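Local coordinates for Ice-binding protein (Flavobacteriaceae bacterium, PDB 5UYT) that probably binds to ice crystals and restrains their growth, as a bacterial antifreeze protein built from two ice-binding beta-solenoid domains, at residues 142-147 against 203-208; 163-168 against 182-187; 11-16 against 197-202; 107-112 against 133-138; 209-214 against 329-334. All blocks are in the same frame, centred on the assembly; numbering follows the deposited sequence.

Contact 1: residues 142-147 against 203-208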
# COMPACT_ATOMS: atom_id res chain seq x y z
N LEU A 142 16.71 -9.78 -9.29
CA LEU A 142 15.87 -8.91 -8.47
C LEU A 142 15.85 -7.51 -9.07
O LEU A 142 16.91 -7.00 -9.48
CB LEU A 142 16.46 -8.80 -7.06
CG LEU A 142 16.54 -10.10 -6.26
CD1 LEU A 142 17.37 -9.83 -5.01
CD2 LEU A 142 15.12 -10.57 -5.91
N ALA A 143 14.68 -6.88 -9.10
CA ALA A 143 14.55 -5.51 -9.64
C ALA A 143 15.47 -4.50 -8.93
O ALA A 143 16.01 -3.59 -9.58
CB ALA A 143 13.10 -5.04 -9.58
N CYS A 144 15.66 -4.68 -7.62
CA CYS A 144 16.48 -3.74 -6.85
C CYS A 144 17.96 -3.72 -7.29
O CYS A 144 18.66 -2.77 -6.99
CB CYS A 144 16.36 -4.01 -5.35
SG CYS A 144 16.96 -5.63 -4.85
N ASN A 145 18.39 -4.77 -8.00
CA ASN A 145 19.75 -4.90 -8.56
C ASN A 145 19.86 -4.54 -10.06
O ASN A 145 20.90 -4.76 -10.69
CB ASN A 145 20.24 -6.33 -8.34
CG ASN A 145 20.75 -6.57 -6.92
OD1 ASN A 145 21.46 -5.74 -6.36
ND2 ASN A 145 20.45 -7.74 -6.37
N VAL A 146 18.80 -3.96 -10.61
CA VAL A 146 18.82 -3.44 -12.00
C VAL A 146 18.89 -1.91 -12.02
O VAL A 146 18.14 -1.23 -11.31
CB VAL A 146 17.60 -3.93 -12.81
CG1 VAL A 146 17.63 -3.35 -14.21
CG2 VAL A 146 17.55 -5.47 -12.81
N PHE A 147 19.82 -1.37 -12.82
CA PHE A 147 20.02 0.07 -12.92
C PHE A 147 20.14 0.47 -14.38
O PHE A 147 20.79 -0.23 -15.18
CB PHE A 147 21.33 0.48 -12.22
CG PHE A 147 21.36 0.17 -10.73
CD1 PHE A 147 21.10 1.17 -9.80
CD2 PHE A 147 21.68 -1.10 -10.27
CE1 PHE A 147 21.11 0.89 -8.44
CE2 PHE A 147 21.71 -1.39 -8.91
CZ PHE A 147 21.43 -0.39 -7.98
N ILE A 203 11.68 -4.08 -3.27
CA ILE A 203 12.04 -4.45 -1.91
C ILE A 203 13.32 -5.28 -2.01
O ILE A 203 13.82 -5.52 -3.12
CB ILE A 203 10.85 -5.16 -1.19
CG1 ILE A 203 10.43 -6.44 -1.93
CG2 ILE A 203 9.66 -4.20 -1.11
CD1 ILE A 203 9.14 -7.06 -1.39
N LEU A 204 13.87 -5.69 -0.87
CA LEU A 204 15.18 -6.35 -0.84
C LEU A 204 16.33 -5.38 -1.16
O LEU A 204 16.16 -4.16 -1.06
CB LEU A 204 15.20 -7.59 -1.76
CG LEU A 204 14.24 -8.71 -1.32
CD1 LEU A 204 13.41 -9.24 -2.48
CD2 LEU A 204 15.03 -9.82 -0.63
N CYS A 205 17.50 -5.93 -1.50
CA CYS A 205 18.72 -5.15 -1.60
C CYS A 205 18.96 -4.27 -0.37
O CYS A 205 19.36 -3.10 -0.51
CB CYS A 205 18.76 -4.30 -2.87
SG CYS A 205 18.89 -5.27 -4.38
N GLY A 206 18.72 -4.83 0.80
CA GLY A 206 19.03 -4.17 2.07
C GLY A 206 17.94 -3.25 2.59
O GLY A 206 18.13 -2.58 3.60
N SER A 207 16.81 -3.18 1.90
CA SER A 207 15.72 -2.33 2.37
C SER A 207 15.18 -2.92 3.67
O SER A 207 15.00 -4.14 3.77
CB SER A 207 14.61 -2.23 1.31
OG SER A 207 14.05 -3.51 1.03
N ALA A 208 14.94 -2.06 4.67
CA ALA A 208 14.37 -2.48 5.97
C ALA A 208 13.03 -3.20 5.85
O ALA A 208 12.15 -2.76 5.11
CB ALA A 208 14.21 -1.28 6.90
O HOH W 1 13.81 -6.28 -5.96
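Cys-144 and Cys-205 reach each other through unlike first torsions: SG of Cys-144 sits between its backbone N and carbonyl carbon (chi1 63°), whereas SG of Cys-205 lies anti to the carbonyl carbon (chi1 -68°). The two sulfurs join in a disulfide, SG to SG 2.0 Å, with a chi3 of 70°. CB of Cys-144 is thereby drawn to 3.5 Å from CB of Cys-205, closer than two unlinked carbons would pack. The amide of Asn-145 lies against the bridge, its OD1 3.3 Å from SG of Cys-205. Beside the sulfurs, Leu-142 and Leu-204 cross at about a right angle and touch through their branches, CD2 of Leu-142 to CD1 of Leu-204 at 4.1 Å. A water bridges the backbones: it accepts from N of Cys-144 at 3.0 Å and donates to O of Ile-203 at 2.9 Å. Pro-202, just before the second segment, packs on Cys-144. The partner segment reverses in a type I' turn from Leu-204 to Ser-207, with Cys-205 at its second position. A short 3-10 segment leading into strand 146-150 is thus tied covalently to the linker that leaves the first right-handed beta-solenoid domain.

Contact 2: residues 163-168 against 182-187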
# COMPACT_ATOMS: atom_id res chain seq x y z
N LYS A 163 11.67 -2.73 -15.27
CA LYS A 163 12.31 -3.16 -14.04
C LYS A 163 13.54 -2.33 -13.78
O LYS A 163 14.32 -2.03 -14.69
CB LYS A 163 12.74 -4.63 -14.11
CG LYS A 163 11.65 -5.60 -14.53
CD LYS A 163 10.62 -5.74 -13.41
CE LYS A 163 9.52 -6.70 -13.82
NZ LYS A 163 8.43 -6.64 -12.80
N GLY A 164 13.70 -1.97 -12.51
CA GLY A 164 14.92 -1.37 -12.04
C GLY A 164 14.89 0.10 -11.72
O GLY A 164 13.90 0.80 -11.93
N ASN A 165 16.03 0.58 -11.24
CA ASN A 165 16.22 1.99 -10.97
C ASN A 165 16.56 2.76 -12.24
O ASN A 165 17.63 2.56 -12.79
CB ASN A 165 17.35 2.10 -9.98
CG ASN A 165 16.99 1.49 -8.66
OD1 ASN A 165 15.95 1.83 -8.08
ND2 ASN A 165 17.81 0.56 -8.17
N VAL A 166 15.65 3.61 -12.71
CA VAL A 166 15.87 4.34 -13.97
C VAL A 166 16.41 5.70 -13.56
O VAL A 166 15.67 6.49 -12.98
CB VAL A 166 14.55 4.52 -14.78
CG1 VAL A 166 14.81 5.39 -16.03
CG2 VAL A 166 13.97 3.15 -15.14
N VAL A 167 17.70 5.94 -13.81
CA VAL A 167 18.36 7.17 -13.40
C VAL A 167 18.64 8.01 -14.65
O VAL A 167 19.54 7.70 -15.44
CB VAL A 167 19.71 6.90 -12.68
CG1 VAL A 167 20.42 8.21 -12.31
CG2 VAL A 167 19.50 6.04 -11.45
N ALA A 168 17.87 9.08 -14.82
CA ALA A 168 18.06 9.97 -15.96
C ALA A 168 18.95 11.11 -15.52
O ALA A 168 18.62 11.82 -14.58
CB ALA A 168 16.73 10.50 -16.47
N GLU A 182 8.46 -1.85 -11.66
CA GLU A 182 8.95 -2.36 -10.36
C GLU A 182 10.36 -1.79 -10.33
O GLU A 182 11.26 -2.31 -10.99
CB GLU A 182 8.97 -3.90 -10.35
CG GLU A 182 9.46 -4.50 -9.03
CD GLU A 182 9.77 -6.00 -9.10
OE1 GLU A 182 9.58 -6.66 -10.15
OE2 GLU A 182 10.20 -6.54 -8.08
N GLY A 183 10.55 -0.71 -9.58
CA GLY A 183 11.76 0.09 -9.73
C GLY A 183 11.48 1.52 -9.31
O GLY A 183 10.54 1.80 -8.55
N ARG A 184 12.28 2.44 -9.83
CA ARG A 184 12.19 3.85 -9.47
C ARG A 184 12.45 4.68 -10.70
O ARG A 184 13.22 4.26 -11.59
CB ARG A 184 13.25 4.19 -8.40
CG ARG A 184 13.03 3.51 -7.05
CD ARG A 184 14.22 3.76 -6.11
NE ARG A 184 14.03 3.11 -4.80
CZ ARG A 184 14.50 1.90 -4.48
NH1 ARG A 184 15.22 1.21 -5.35
NH2 ARG A 184 14.27 1.38 -3.26
N ALA A 185 11.81 5.85 -10.78
CA ALA A 185 12.17 6.87 -11.77
C ALA A 185 12.82 8.02 -11.02
O ALA A 185 12.18 8.69 -10.21
CB ALA A 185 10.95 7.34 -12.58
N LEU A 186 14.12 8.18 -11.26
CA LEU A 186 14.96 9.15 -10.56
C LEU A 186 15.68 10.02 -11.58
O LEU A 186 16.36 9.49 -12.46
CB LEU A 186 16.01 8.41 -9.72
CG LEU A 186 15.53 7.30 -8.76
CD1 LEU A 186 16.74 6.54 -8.22
CD2 LEU A 186 14.70 7.89 -7.62
N SER A 187 15.56 11.34 -11.44
CA SER A 187 16.31 12.30 -12.29
C SER A 187 17.24 13.19 -11.47
O SER A 187 16.85 13.73 -10.43
CB SER A 187 15.37 13.18 -13.11
OG SER A 187 16.11 14.21 -13.81
O HOH W 2 7.29 -4.15 -13.55
O HOH W 3 17.63 -0.74 -5.57
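Lys-163 and Glu-182 meet in a salt bridge in which NZ of Lys-163 lies 2.9 Å from OE1 of Glu-182, on the anti lone pair of that oxygen. The lysine chain is bent at chi2 (-71°), which turns CD over CB of Glu-182; a water also accepts from NZ of Lys-163, and more weakly from N of Glu-182. Next along the same face, Asn-165 and Arg-184 lie side by side, pointing the same way. NH1 of Arg-184 donates to OD1 of Asn-165 at 2.9 Å, on a lone pair in the amide plane and in the plane of the guanidinium; the two flat groups are nearly coplanar, 26° apart. ND2 of Asn-165 gives to a second water, which NH1 of Arg-184 reaches weakly, and NH2 of Arg-184 donates to O of Ala-10. Beneath these side chains runs a parallel ladder. N of Gly-164 donates to O of Glu-182, N of Val-166 to O of Arg-184 at 2.8 Å, N of Leu-186 to O of Val-166, and N of Ala-168 to O of Leu-186. At the corner, N of Arg-184 meets O of Gly-164 at 3.1 Å from above the carbonyl plane. OG of Ser-187 is hydrogen-bonded to O of Ala-171. Backbone bonds therefore join successive coils, while the Asn-165 and Ala-10 oxygens probably help to accommodate the charge of buried Arg-184.

Contact 3: residues 11-16 against 197-202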
# COMPACT_ATOMS: atom_id res chain seq x y z
N ASN A 11 14.11 5.72 -0.71
CA ASN A 11 12.76 5.93 -0.14
C ASN A 11 11.70 6.23 -1.19
O ASN A 11 10.51 6.11 -0.93
CB ASN A 11 12.79 7.08 0.89
CG ASN A 11 13.65 6.75 2.09
OD1 ASN A 11 13.54 5.68 2.68
ND2 ASN A 11 14.50 7.67 2.47
N PHE A 12 12.15 6.61 -2.38
CA PHE A 12 11.28 7.16 -3.40
C PHE A 12 10.91 6.16 -4.49
O PHE A 12 11.72 5.33 -4.87
CB PHE A 12 11.95 8.39 -4.06
CG PHE A 12 11.98 9.58 -3.17
CD1 PHE A 12 11.01 10.58 -3.31
CD2 PHE A 12 12.96 9.71 -2.19
CE1 PHE A 12 11.01 11.69 -2.48
CE2 PHE A 12 12.97 10.83 -1.35
CZ PHE A 12 11.99 11.82 -1.50
N ALA A 13 9.68 6.30 -4.98
CA ALA A 13 9.25 5.72 -6.25
C ALA A 13 9.55 6.67 -7.41
O ALA A 13 10.00 6.22 -8.47
CB ALA A 13 7.75 5.44 -6.22
N LEU A 14 9.28 7.97 -7.21
CA LEU A 14 9.48 8.99 -8.24
C LEU A 14 10.20 10.16 -7.57
O LEU A 14 9.73 10.68 -6.55
CB LEU A 14 8.14 9.51 -8.78
CG LEU A 14 7.17 8.47 -9.35
CD1 LEU A 14 5.80 9.11 -9.66
CD2 LEU A 14 7.78 7.86 -10.61
N PHE A 15 11.34 10.57 -8.13
CA PHE A 15 12.07 11.67 -7.54
C PHE A 15 12.90 12.43 -8.57
O PHE A 15 13.59 11.82 -9.40
CB PHE A 15 13.00 11.21 -6.41
CG PHE A 15 13.88 12.31 -5.89
CD1 PHE A 15 13.37 13.24 -4.99
CD2 PHE A 15 15.20 12.45 -6.32
CE1 PHE A 15 14.16 14.29 -4.53
CE2 PHE A 15 16.00 13.49 -5.87
CZ PHE A 15 15.48 14.42 -4.97
N THR A 16 12.83 13.75 -8.51
CA THR A 16 13.78 14.59 -9.25
C THR A 16 14.46 15.60 -8.33
O THR A 16 13.84 16.17 -7.42
CB THR A 16 13.16 15.29 -10.49
OG1 THR A 16 14.19 16.03 -11.15
CG2 THR A 16 12.03 16.27 -10.13
N VAL A 197 -0.06 5.30 -14.33
CA VAL A 197 1.01 4.32 -14.18
C VAL A 197 0.90 3.50 -12.90
O VAL A 197 0.16 3.85 -11.98
CB VAL A 197 2.40 4.97 -14.24
CG1 VAL A 197 2.53 5.77 -15.53
CG2 VAL A 197 2.64 5.85 -13.02
N THR A 198 1.69 2.43 -12.83
CA THR A 198 1.93 1.74 -11.56
C THR A 198 3.43 1.74 -11.35
O THR A 198 4.18 1.29 -12.25
CB THR A 198 1.45 0.29 -11.61
OG1 THR A 198 0.03 0.29 -11.81
CG2 THR A 198 1.80 -0.47 -10.29
N VAL A 199 3.88 2.25 -10.21
CA VAL A 199 5.33 2.29 -9.91
C VAL A 199 5.46 1.88 -8.44
O VAL A 199 4.90 2.55 -7.58
CB VAL A 199 5.97 3.70 -10.08
CG1 VAL A 199 7.47 3.65 -9.78
CG2 VAL A 199 5.76 4.26 -11.47
N ARG A 200 6.18 0.79 -8.18
CA ARG A 200 6.38 0.31 -6.81
C ARG A 200 7.87 0.12 -6.61
O ARG A 200 8.52 -0.61 -7.38
CB ARG A 200 5.63 -0.99 -6.59
CG ARG A 200 4.19 -0.94 -7.10
CD ARG A 200 3.24 -1.61 -6.15
NE ARG A 200 1.91 -1.80 -6.72
CZ ARG A 200 0.87 -1.01 -6.47
NH1 ARG A 200 1.00 0.08 -5.68
NH2 ARG A 200 -0.27 -1.28 -7.03
N LYS A 201 8.42 0.80 -5.61
CA LYS A 201 9.86 0.66 -5.35
C LYS A 201 10.18 -0.81 -5.03
O LYS A 201 9.35 -1.54 -4.43
CB LYS A 201 10.32 1.62 -4.24
CG LYS A 201 9.72 1.35 -2.87
CD LYS A 201 10.17 2.39 -1.86
CE LYS A 201 9.65 2.05 -0.47
NZ LYS A 201 10.09 3.05 0.57
N PRO A 202 11.35 -1.29 -5.47
CA PRO A 202 11.70 -2.68 -5.24
C PRO A 202 12.03 -2.91 -3.77
O PRO A 202 12.50 -2.01 -3.10
CB PRO A 202 12.94 -2.91 -6.13
CG PRO A 202 13.42 -1.58 -6.54
CD PRO A 202 12.39 -0.54 -6.21
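Val-199 presses both methyl groups on the corner at Ala-13 and Leu-14: CG1 lies 4.0 Å from CB of Ala-13, and CG2 of Val-199 lies 4.2 Å from CD2 of Leu-14. CG1 of Val-199 also rests 3.8 Å from O of Ala-13. Two residues on, with CG between the backbone N and the carbonyl carbon (chi1 65°) and the chain extended beyond it, Lys-201 runs past the backbone of Asn-11 and Phe-12. CD of Lys-201 passes 3.8 Å from O of Asn-11, and NZ of Lys-201 makes a weak hydrogen bond of 3.4 Å to that same oxygen. In the next shell, Ile-29 of strand 28-30 touches both Ala-13 and Leu-14, and Ala-185 backs Leu-14. The corner itself is fixed by backbone bonds of Ala-13 to Asp-32 and to Ala-185. Further out, the ring of Phe-12 carries CD1 of Phe-15 over one face, 3.8 Å above the plane and offset toward the rim; both rings lean on helix 55-73. The contact is thus mainly van der Waals packing, of Val-199 on the solenoid corner and of the Lys-201 chain along the Asn-11 and Phe-12 backbone, and its one polar link, the lysine ammonium to a main-chain carbonyl, is long and probably adds little.

Contact 4: residues 107-112 against 133-138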
# COMPACT_ATOMS: atom_id res chain seq x y z
N LEU A 107 12.59 -8.30 -23.02
CA LEU A 107 13.98 -8.40 -22.59
C LEU A 107 13.97 -9.18 -21.29
O LEU A 107 13.26 -8.80 -20.36
CB LEU A 107 14.60 -7.01 -22.33
CG LEU A 107 16.06 -7.05 -21.85
CD1 LEU A 107 16.97 -7.63 -22.93
CD2 LEU A 107 16.55 -5.68 -21.42
N THR A 108 14.74 -10.26 -21.21
CA THR A 108 14.80 -11.08 -19.98
C THR A 108 16.13 -10.90 -19.27
O THR A 108 17.20 -11.00 -19.89
CB THR A 108 14.51 -12.58 -20.27
OG1 THR A 108 13.21 -12.69 -20.86
CG2 THR A 108 14.56 -13.43 -19.01
N LEU A 109 16.08 -10.62 -17.97
CA LEU A 109 17.29 -10.53 -17.15
C LEU A 109 17.33 -11.77 -16.26
O LEU A 109 16.45 -11.99 -15.40
CB LEU A 109 17.31 -9.22 -16.34
CG LEU A 109 16.99 -7.95 -17.13
CD1 LEU A 109 17.08 -6.71 -16.25
CD2 LEU A 109 17.88 -7.79 -18.37
N ASP A 110 18.37 -12.57 -16.49
CA ASP A 110 18.48 -13.92 -15.93
C ASP A 110 19.57 -13.90 -14.87
O ASP A 110 20.74 -13.58 -15.14
CB ASP A 110 18.80 -14.87 -17.09
CG ASP A 110 19.27 -16.26 -16.66
OD1 ASP A 110 19.32 -16.62 -15.46
OD2 ASP A 110 19.68 -17.00 -17.59
N GLY A 111 19.17 -14.20 -13.64
CA GLY A 111 20.05 -14.05 -12.49
C GLY A 111 21.05 -15.18 -12.32
O GLY A 111 21.86 -15.15 -11.40
N GLY A 112 20.99 -16.18 -13.20
CA GLY A 112 21.92 -17.31 -13.14
C GLY A 112 21.86 -18.10 -11.85
O GLY A 112 22.81 -18.80 -11.49
N THR A 133 6.34 -3.12 -24.63
CA THR A 133 7.64 -3.66 -24.26
C THR A 133 7.56 -4.29 -22.88
O THR A 133 6.92 -3.72 -21.99
CB THR A 133 8.67 -2.54 -24.19
OG1 THR A 133 8.83 -1.98 -25.51
CG2 THR A 133 10.04 -3.04 -23.66
N GLN A 134 8.24 -5.42 -22.68
CA GLN A 134 8.28 -6.03 -21.33
C GLN A 134 9.68 -6.44 -20.90
O GLN A 134 10.33 -7.25 -21.57
CB GLN A 134 7.36 -7.22 -21.26
CG GLN A 134 5.90 -6.81 -21.40
CD GLN A 134 4.96 -7.91 -21.01
OE1 GLN A 134 3.82 -7.93 -21.45
NE2 GLN A 134 5.42 -8.82 -20.16
N VAL A 135 10.12 -5.89 -19.78
CA VAL A 135 11.36 -6.34 -19.15
C VAL A 135 10.99 -7.36 -18.08
O VAL A 135 10.18 -7.08 -17.21
CB VAL A 135 12.14 -5.14 -18.57
CG1 VAL A 135 13.38 -5.62 -17.81
CG2 VAL A 135 12.55 -4.23 -19.72
N LEU A 136 11.56 -8.56 -18.19
CA LEU A 136 11.20 -9.69 -17.34
C LEU A 136 12.41 -10.12 -16.51
O LEU A 136 13.56 -9.99 -16.96
CB LEU A 136 10.74 -10.88 -18.20
CG LEU A 136 9.70 -10.63 -19.29
CD1 LEU A 136 9.49 -11.86 -20.17
CD2 LEU A 136 8.36 -10.19 -18.69
N LEU A 137 12.14 -10.58 -15.28
CA LEU A 137 13.19 -11.11 -14.42
C LEU A 137 13.04 -12.61 -14.24
O LEU A 137 11.92 -13.13 -14.07
CB LEU A 137 13.19 -10.42 -13.04
CG LEU A 137 13.18 -8.88 -13.04
CD1 LEU A 137 13.02 -8.37 -11.61
CD2 LEU A 137 14.43 -8.30 -13.73
N THR A 138 14.16 -13.33 -14.27
CA THR A 138 14.10 -14.78 -14.03
C THR A 138 15.28 -15.28 -13.23
O THR A 138 16.34 -14.63 -13.14
CB THR A 138 14.08 -15.60 -15.33
OG1 THR A 138 15.29 -15.36 -16.07
CG2 THR A 138 12.92 -15.25 -16.19
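Thr-108 and Thr-138 cross at about a right angle on one face of a parallel strand pair, CG2 of Thr-108 lying 3.6 Å from OG1 of Thr-138 and 3.7 Å from its CG2. That hydroxyl stands between the backbone N and carbonyl carbon of Thr-138 (chi1 61°), and this turns it over CA of Asp-110, at 3.5 Å. Leu-136 slants across Thr-108 on the same face, its CD1 3.9 Å from OG1 of Thr-108. On the other face the two strands meet through aliphatic side chains. Leu-109 lies aslant between Val-135 and Leu-137, with CD1 of Leu-109 4.0 Å from CD2 of Leu-137 and 4.2 Å from CG1 of Val-135; Val-146 and Lys-163 close around this group. Between the faces the backbones are bonded in regular alternation, from N of Leu-107 on O of Gln-134 to N of Gly-111 on O of Thr-138. The strand then ends in an Asx turn: N of Gly-112 donates to OD1 of Asp-110 at 2.8 Å, from above the carboxylate plane, and Asn-139 gives a further bond to this oxygen. Strands 88-90, 106-110 and 134-138 lie side by side in that order, all parallel, as successive coils of one side of a right-handed beta-helix.

Contact 5: residues 209-214 against 329-334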
# COMPACT_ATOMS: atom_id res chain seq x y z
N VAL A 209 12.87 -4.29 6.59
CA VAL A 209 11.62 -5.05 6.58
C VAL A 209 10.56 -4.26 7.34
O VAL A 209 10.79 -3.91 8.51
CB VAL A 209 11.76 -6.43 7.27
CG1 VAL A 209 10.44 -7.21 7.27
CG2 VAL A 209 12.84 -7.25 6.58
N LEU A 210 9.43 -3.99 6.70
CA LEU A 210 8.36 -3.23 7.35
C LEU A 210 7.60 -4.11 8.34
O LEU A 210 7.21 -5.25 8.00
CB LEU A 210 7.39 -2.63 6.31
CG LEU A 210 7.97 -1.59 5.34
CD1 LEU A 210 6.92 -1.16 4.29
CD2 LEU A 210 8.51 -0.38 6.09
N THR A 211 7.39 -3.57 9.54
CA THR A 211 6.66 -4.25 10.61
C THR A 211 5.31 -3.63 10.86
O THR A 211 4.41 -4.30 11.37
CB THR A 211 7.44 -4.23 11.94
OG1 THR A 211 7.68 -2.86 12.34
CG2 THR A 211 8.76 -4.92 11.80
N GLY A 212 5.18 -2.35 10.53
CA GLY A 212 4.02 -1.59 11.00
C GLY A 212 4.19 -1.29 12.50
O GLY A 212 5.21 -1.65 13.12
N PRO A 213 3.19 -0.63 13.09
CA PRO A 213 3.23 -0.30 14.52
C PRO A 213 2.96 -1.52 15.40
O PRO A 213 2.58 -2.58 14.90
CB PRO A 213 2.09 0.72 14.67
CG PRO A 213 1.08 0.26 13.65
CD PRO A 213 1.93 -0.18 12.47
N VAL A 214 3.19 -1.37 16.71
CA VAL A 214 2.75 -2.40 17.68
C VAL A 214 1.23 -2.40 17.73
O VAL A 214 0.61 -1.35 17.87
CB VAL A 214 3.33 -2.13 19.08
CG1 VAL A 214 2.77 -3.09 20.11
CG2 VAL A 214 4.84 -2.23 19.03
N GLN A 329 4.26 -7.90 2.41
CA GLN A 329 5.60 -8.09 1.83
C GLN A 329 6.37 -9.29 2.43
O GLN A 329 7.61 -9.26 2.57
CB GLN A 329 6.42 -6.78 1.89
CG GLN A 329 5.65 -5.57 1.33
CD GLN A 329 6.49 -4.28 1.21
OE1 GLN A 329 6.43 -3.60 0.19
NE2 GLN A 329 7.21 -3.92 2.25
N GLY A 330 5.64 -10.35 2.72
CA GLY A 330 6.24 -11.61 3.20
C GLY A 330 6.35 -11.73 4.72
O GLY A 330 6.79 -12.77 5.22
N ASN A 331 5.98 -10.68 5.44
CA ASN A 331 6.10 -10.66 6.92
C ASN A 331 4.73 -10.90 7.55
O ASN A 331 3.94 -9.96 7.67
CB ASN A 331 6.66 -9.32 7.40
CG ASN A 331 6.70 -9.21 8.93
OD1 ASN A 331 6.49 -10.19 9.65
ND2 ASN A 331 6.96 -8.02 9.42
N GLU A 332 4.47 -12.14 7.98
CA GLU A 332 3.11 -12.51 8.42
C GLU A 332 2.70 -11.76 9.69
O GLU A 332 1.50 -11.56 9.95
CB GLU A 332 2.96 -14.02 8.61
CG GLU A 332 3.72 -14.59 9.78
CD GLU A 332 3.35 -16.04 10.09
OE1 GLU A 332 4.16 -16.70 10.76
OE2 GLU A 332 2.24 -16.51 9.70
N ASN A 333 3.71 -11.31 10.45
CA ASN A 333 3.46 -10.52 11.68
C ASN A 333 3.26 -9.03 11.46
O ASN A 333 3.05 -8.28 12.43
CB ASN A 333 4.54 -10.79 12.72
CG ASN A 333 4.68 -12.27 13.04
OD1 ASN A 333 5.76 -12.82 12.92
ND2 ASN A 333 3.59 -12.92 13.38
N ALA A 334 3.27 -8.59 10.20
CA ALA A 334 3.09 -7.18 9.88
C ALA A 334 1.72 -6.67 10.36
O ALA A 334 0.71 -7.34 10.20
CB ALA A 334 3.22 -6.95 8.38
O HOH W 4 9.00 -5.09 4.18
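Asn-331 opens a type I beta turn to Ala-334 and holds the linker between the two beta-solenoid domains, giving its ND2 to O of Leu-210 at 3.1 Å. Its CG is anti to the backbone N (chi1 175°), which carries the amide out to the linker; the acceptor lies close to the amide plane, and the bond is fairly straight, with 162° at the hydrogen. The other end of the same amide faces back into the turn, where OD1 of Asn-331 accepts a weak bond from N of Asn-333. CG1 of Val-209 comes to 4.2 Å from ND2 of Asn-331. Gln-329 has its chain extended beyond CG, and the Gln-329 and Leu-210 side chains cross at a slant, NE2 of Gln-329 lying 3.4 Å from CD1 of Leu-210. A water links the Gln-329 amide to the linker backbone, accepting from N of Leu-210 at 2.8 Å and weakly from NE2 of Gln-329. Gln-329 also touches Ile-203, and Leu-210 reaches His-310. Thr-211 adds a backbone bond to Val-335 just past the turn. At the close of this pairing, CA of Ala-334 makes a CA-H...O contact of 3.5 Å with O of Thr-211.

In the fold
From the N terminus, residues 11-16 are joined to 197-202 by contact 3, which closes a loop of almost the whole first solenoid. Contact 4 and contact 2 follow in series inside that loop, each closing a short one between neighbouring coils. Contact 1 spans 142 to 208, enclosing contact 2 and crossing contact 3, since it opens inside that loop and closes just after 202. Contacts 1, 2 and 3 adjoin: Val-146 pairs with Asn-165, and Phe-15 with Ala-185. Leu-137 of contact 4 packs on Ala-143 and Lys-163. Contact 5 comes last, joining the linker to the second solenoid; Ile-203 meets Gln-329 between contacts 1 and 5.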